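Local coordinates for protein terminase, large subunit (Enterobacteria phage P22, PDB 4DKW) that drives viral DNA into empty capsids as an ATP-powered motor and, through the nuclease domain described here, cuts the genome to start and end packaging, at residues A[148-151]-A[152-156]. Sequence-based numbering, arbitrary orientation.
Sequences EPFF and EEFRL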
# COMPACT_ATOMS: atom_id res chain seq x y z
N GLU A 148 -7.39 -9.79 4.65
CA GLU A 148 -7.88 -9.44 5.98
C GLU A 148 -7.06 -8.40 6.79
O GLU A 148 -7.65 -7.59 7.50
CB GLU A 148 -8.13 -10.71 6.82
CG GLU A 148 -8.73 -10.45 8.20
CD GLU A 148 -10.13 -9.83 8.15
OE1 GLU A 148 -10.81 -9.92 7.10
OE2 GLU A 148 -10.56 -9.26 9.18
N PRO A 149 -5.71 -8.43 6.69
CA PRO A 149 -4.97 -7.39 7.43
C PRO A 149 -5.33 -5.95 7.03
O PRO A 149 -5.14 -5.05 7.85
CB PRO A 149 -3.50 -7.68 7.08
CG PRO A 149 -3.47 -9.13 6.81
CD PRO A 149 -4.79 -9.44 6.13
N PHE A 150 -5.84 -5.73 5.81
CA PHE A 150 -6.33 -4.41 5.44
C PHE A 150 -7.54 -4.03 6.29
O PHE A 150 -7.63 -2.93 6.80
CB PHE A 150 -6.74 -4.34 3.98
CG PHE A 150 -7.40 -3.03 3.61
CD1 PHE A 150 -6.63 -1.95 3.20
CD2 PHE A 150 -8.78 -2.86 3.72
CE1 PHE A 150 -7.23 -0.73 2.87
CE2 PHE A 150 -9.37 -1.65 3.41
CZ PHE A 150 -8.60 -0.59 2.98
N PHE A 151 -8.49 -4.95 6.41
CA PHE A 151 -9.74 -4.66 7.10
C PHE A 151 -9.54 -4.47 8.60
O PHE A 151 -10.21 -3.65 9.24
CB PHE A 151 -10.79 -5.73 6.79
CG PHE A 151 -11.25 -5.71 5.37
CD1 PHE A 151 -12.03 -4.65 4.90
CD2 PHE A 151 -10.87 -6.71 4.48
CE1 PHE A 151 -12.44 -4.60 3.58
CE2 PHE A 151 -11.29 -6.67 3.16
CZ PHE A 151 -12.08 -5.62 2.71
N GLU A 152 -8.59 -5.22 9.16
CA GLU A 152 -8.22 -5.06 10.56
C GLU A 152 -7.78 -3.64 10.88
O GLU A 152 -8.13 -3.10 11.92
CB GLU A 152 -7.11 -6.05 10.94
CG GLU A 152 -7.53 -7.50 10.85
CD GLU A 152 -6.40 -8.47 11.19
OE1 GLU A 152 -5.22 -8.05 11.19
OE2 GLU A 152 -6.70 -9.66 11.44
N GLU A 153 -7.00 -3.05 9.97
CA GLU A 153 -6.52 -1.68 10.13
C GLU A 153 -7.60 -0.65 9.80
O GLU A 153 -7.76 0.35 10.50
CB GLU A 153 -5.29 -1.43 9.25
CG GLU A 153 -4.10 -2.36 9.53
CD GLU A 153 -2.84 -1.90 8.81
OE1 GLU A 153 -2.92 -0.91 8.05
OE2 GLU A 153 -1.76 -2.50 9.02
N PHE A 154 -8.32 -0.91 8.71
CA PHE A 154 -9.44 -0.09 8.24
C PHE A 154 -10.43 0.17 9.37
O PHE A 154 -10.92 1.29 9.55
CB PHE A 154 -10.10 -0.83 7.07
CG PHE A 154 -11.30 -0.14 6.48
CD1 PHE A 154 -11.16 0.80 5.47
CD2 PHE A 154 -12.59 -0.50 6.89
CE1 PHE A 154 -12.26 1.41 4.91
CE2 PHE A 154 -13.70 0.11 6.32
CZ PHE A 154 -13.53 1.06 5.34
N ARG A 155 -10.70 -0.88 10.16
CA ARG A 155 -11.64 -0.82 11.28
C ARG A 155 -11.20 0.08 12.44
O ARG A 155 -12.03 0.66 13.15
CB ARG A 155 -11.91 -2.21 11.82
CG ARG A 155 -12.77 -3.06 10.93
CD ARG A 155 -13.18 -4.35 11.61
NE ARG A 155 -12.14 -5.37 11.54
CZ ARG A 155 -12.08 -6.31 10.60
NH1 ARG A 155 -13.00 -6.37 9.64
NH2 ARG A 155 -11.12 -7.22 10.64
N LEU A 156 -9.88 0.17 12.63
CA LEU A 156 -9.29 0.89 13.76
C LEU A 156 -8.76 2.29 13.43
O LEU A 156 -8.42 3.05 14.33
CB LEU A 156 -8.14 0.06 14.31
CG LEU A 156 -8.52 -1.32 14.85
CD1 LEU A 156 -7.27 -2.05 15.31
CD2 LEU A 156 -9.49 -1.16 16.00
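E148 and R155, two turns apart on one short helix, close a salt bridge along its outer side: OE2 of E148, met nearly along its C-O axis, lies 2.6 Å from NH2 of R155, in the guanidinium plane (N-H...O 158°). Arginine's length lets it reach back two turns, and the bend at chi3 (-82°) turns the guanidinium toward E148, with F151 O against one face, over its centre. Its NH1 pairs with E12, so the cation bridges two acids; this probably also eases the proximity of the E148 and E152 carboxylates.

The backbone bonds are those of an alpha helix. E152 N to E148 O (3.0 Å), F154 N to F150 O (2.9 Å) and R155 N to F151 O (3.0 Å) are sound, whereas E153 N reaches P149 O only weakly. Proline suits the first turn, where its missing N-H costs no helical bond.

Flat apolar rings suit the buried side, where F150 CE2 touches F154 CD1 at 3.7 Å. The ring planes are near parallel (29° apart), but the rings are slid past each other and barely overlap; both pack on I15 of helix 12-15, and F151 adds a cation-pi contact with K16.

Buried E153 suits its place because both oxygens are satisfied, OE1 by L173 N, OE2 by V172 N and K61, linking this amphipathic helix to the start of helix 171-181, where D171 binds magnesium in the RNase H-like nuclease site.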